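Long-range contact in photosystem II stability/assembly factor HCF136, chloroplastic (Cyanidioschyzon merolae, PDB 5OJ3), which is probably essential for photosystem II biogenesis, being required to assemble an early intermediate that includes D2 and cytochrome b559: residues Ala108-Leu114 with Gly427-His433. Numbering follows the deposited sequence.
Sequences AWKQVPL and GVLLKFH
Strands Trp109-Gln111 and Leu429-Phe432 pair antiparallel, their axes 4.4 Å apart at closest approach and their N-to-C directions 142° apart. Lys110 and Lys431 form the hydrogen-bonded pair (Lys431 N to Lys110 O 2.8 Å, Lys110 N to Lys431 O 3.2 Å); Trp109-Phe432 and Gln111-Leu430 flank it as non-hydrogen-bonded pairs. His433 N to Ala108 O and Val112 N to Leu429 O, both 2.8 Å, extend the pattern.

Trp109 (chi1 m, chi2 92°) lays its broad indole across the partner strand: Phe432 CB is a bump on the six-membered ring, 3.4 Å from Trp109 CZ3, and the Phe432 ring turns its edge to the indole face, centroids 4.8 Å apart. Leu430 CD2 fills the hollow beside the indole stem, 3.9 Å from Trp109 CB. Trp378 of the neighbouring blade meets Trp109 edge-to-face, as Phe414 of this sheet meets Phe432. Polar Gln111 takes the exposed end of this face, its NE2 4.3 Å from Val428 CG2. On the other face Lys110, all t through chi3, runs out to solvent; the Lys431 amine stays close, NZ weakly hydrogen-bonded to Phe432 O (3.4 Å) and in a long, weak ion pair with Glu150.

Beyond the strand, Leu114 CD1 packs against Leu429 CB (3.8 Å) and Gly427 O (3.5 Å); Gly427 has phi 64°, which favours glycine. The N-terminal strand thus completes the sheet of C-terminal strands, the "Velcro" closure of a seven-bladed beta-propeller.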
loop_
_atom_site.group_PDB
_atom_site.type_symbol
_atom_site.label_atom_id
_atom_site.label_comp_id
_atom_site.label_asym_id
_atom_site.label_seq_id
_atom_site.Cartn_x
_atom_site.Cartn_y
_atom_site.Cartn_z
ATOM N N ALA A 108 -3.208 14.216 18.094
ATOM C CA ALA A 108 -3.259 12.780 17.851
ATOM C C ALA A 108 -2.146 12.265 16.946
ATOM O O ALA A 108 -1.881 11.059 16.946
ATOM C CB ALA A 108 -4.615 12.399 17.247
ATOM N N TRP A 109 -1.492 13.131 16.175
ATOM C CA TRP A 109 -0.245 12.791 15.508
ATOM C C TRP A 109 0.835 13.777 15.927
ATOM O O TRP A 109 0.542 14.921 16.287
ATOM C CB TRP A 109 -0.393 12.822 13.977
ATOM C CG TRP A 109 -1.358 11.821 13.403
ATOM C CD1 TRP A 109 -2.683 12.020 13.140
ATOM C CD2 TRP A 109 -1.065 10.482 12.982
ATOM N NE1 TRP A 109 -3.237 10.883 12.603
ATOM C CE2 TRP A 109 -2.264 9.925 12.494
ATOM C CE3 TRP A 109 0.093 9.699 12.977
ATOM C CZ2 TRP A 109 -2.339 8.620 12.009
ATOM C CZ3 TRP A 109 0.017 8.404 12.494
ATOM C CH2 TRP A 109 -1.191 7.878 12.019
ATOM N N LYS A 110 2.090 13.341 15.867
ATOM C CA LYS A 110 3.177 14.262 16.169
ATOM C C LYS A 110 4.443 13.728 15.507
ATOM O O LYS A 110 4.627 12.514 15.378
ATOM C CB LYS A 110 3.351 14.458 17.684
ATOM C CG LYS A 110 4.414 15.472 18.068
ATOM C CD LYS A 110 4.508 15.606 19.576
ATOM C CE LYS A 110 5.330 16.815 19.965
ATOM N NZ LYS A 110 4.444 17.834 20.604
ATOM N N GLN A 111 5.304 14.647 15.081
ATOM C CA GLN A 111 6.388 14.341 14.158
ATOM C C GLN A 111 7.620 13.800 14.879
ATOM O O GLN A 111 8.101 14.390 15.850
ATOM C CB GLN A 111 6.757 15.587 13.357
ATOM C CG GLN A 111 8.019 15.449 12.531
ATOM C CD GLN A 111 8.124 16.526 11.472
ATOM O OE1 GLN A 111 7.248 17.385 11.358
ATOM N NE2 GLN A 111 9.200 16.492 10.697
ATOM N N VAL A 112 8.119 12.663 14.406
ATOM C CA VAL A 112 9.417 12.137 14.805
ATOM C C VAL A 112 10.477 12.707 13.850
ATOM O O VAL A 112 10.436 12.382 12.651
ATOM C CB VAL A 112 9.442 10.603 14.788
ATOM C CG1 VAL A 112 10.683 10.082 15.498
ATOM C CG2 VAL A 112 8.173 10.031 15.400
ATOM N N PRO A 113 11.400 13.535 14.325
ATOM C CA PRO A 113 12.484 14.018 13.460
ATOM C C PRO A 113 13.527 12.946 13.183
ATOM O O PRO A 113 13.778 12.056 13.999
ATOM C CB PRO A 113 13.078 15.186 14.255
ATOM C CG PRO A 113 12.788 14.843 15.677
ATOM C CD PRO A 113 11.486 14.086 15.686
ATOM N N LEU A 114 14.125 13.031 12.005
ATOM C CA LEU A 114 15.120 12.082 11.534
ATOM C C LEU A 114 16.226 12.842 10.800
ATOM O O LEU A 114 16.043 14.003 10.405
ATOM C CB LEU A 114 14.489 11.072 10.555
ATOM C CG LEU A 114 13.269 10.211 10.882
ATOM C CD1 LEU A 114 12.120 10.728 10.064
ATOM C CD2 LEU A 114 13.493 8.740 10.596
ATOM N N GLY A 427 11.499 13.681 4.470
ATOM C CA GLY A 427 11.793 13.023 5.727
ATOM C C GLY A 427 10.776 13.288 6.812
ATOM O O GLY A 427 11.132 13.303 7.987
ATOM N N VAL A 428 9.530 13.563 6.450
ATOM C CA VAL A 428 8.493 13.859 7.430
ATOM C C VAL A 428 7.860 12.544 7.867
ATOM O O VAL A 428 7.304 11.809 7.044
ATOM C CB VAL A 428 7.448 14.828 6.860
ATOM C CG1 VAL A 428 6.298 14.983 7.825
ATOM C CG2 VAL A 428 8.084 16.180 6.574
ATOM N N LEU A 429 7.952 12.244 9.164
ATOM C CA LEU A 429 7.324 11.061 9.734
ATOM C C LEU A 429 6.564 11.441 10.995
ATOM O O LEU A 429 7.124 12.062 11.905
ATOM C CB LEU A 429 8.373 9.995 10.063
ATOM C CG LEU A 429 8.085 8.947 11.130
ATOM C CD1 LEU A 429 7.023 7.998 10.630
ATOM C CD2 LEU A 429 9.370 8.187 11.404
ATOM N N LEU A 430 5.297 11.046 11.048
ATOM C CA LEU A 430 4.410 11.337 12.163
ATOM C C LEU A 430 4.023 10.030 12.835
ATOM O O LEU A 430 3.722 9.040 12.161
ATOM C CB LEU A 430 3.141 12.079 11.716
ATOM C CG LEU A 430 3.162 13.430 10.995
ATOM C CD1 LEU A 430 3.807 13.356 9.635
ATOM C CD2 LEU A 430 1.742 13.929 10.853
ATOM N N LYS A 431 4.029 10.031 14.161
ATOM C CA LYS A 431 3.732 8.846 14.948
ATOM C C LYS A 431 2.395 9.042 15.645
ATOM O O LYS A 431 2.085 10.140 16.116
ATOM C CB LYS A 431 4.835 8.573 15.976
ATOM C CG LYS A 431 4.372 7.763 17.171
ATOM C CD LYS A 431 5.526 7.162 17.941
ATOM C CE LYS A 431 5.016 6.110 18.907
ATOM N NZ LYS A 431 3.877 6.630 19.716
ATOM N N PHE A 432 1.603 7.977 15.701
ATOM C CA PHE A 432 0.220 8.083 16.130
ATOM C C PHE A 432 0.146 8.043 17.647
ATOM O O PHE A 432 0.838 7.256 18.300
ATOM C CB PHE A 432 -0.631 6.961 15.540
ATOM C CG PHE A 432 -2.083 7.058 15.889
ATOM C CD1 PHE A 432 -2.833 8.157 15.500
ATOM C CD2 PHE A 432 -2.700 6.053 16.613
ATOM C CE1 PHE A 432 -4.172 8.245 15.827
ATOM C CE2 PHE A 432 -4.036 6.137 16.942
ATOM C CZ PHE A 432 -4.774 7.232 16.548
ATOM N N HIS A 433 -0.698 8.904 18.198
ATOM C CA HIS A 433 -0.872 9.025 19.643
ATOM C C HIS A 433 -2.316 8.750 20.029
ATOM O O HIS A 433 -3.168 9.654 19.958
ATOM C CB HIS A 433 -0.426 10.408 20.117
ATOM C CG HIS A 433 1.062 10.563 20.201
ATOM N ND1 HIS A 433 1.770 10.244 21.340
ATOM C CD2 HIS A 433 1.973 11.012 19.305
ATOM C CE1 HIS A 433 3.054 10.477 21.138
ATOM N NE2 HIS A 433 3.205 10.945 19.912
#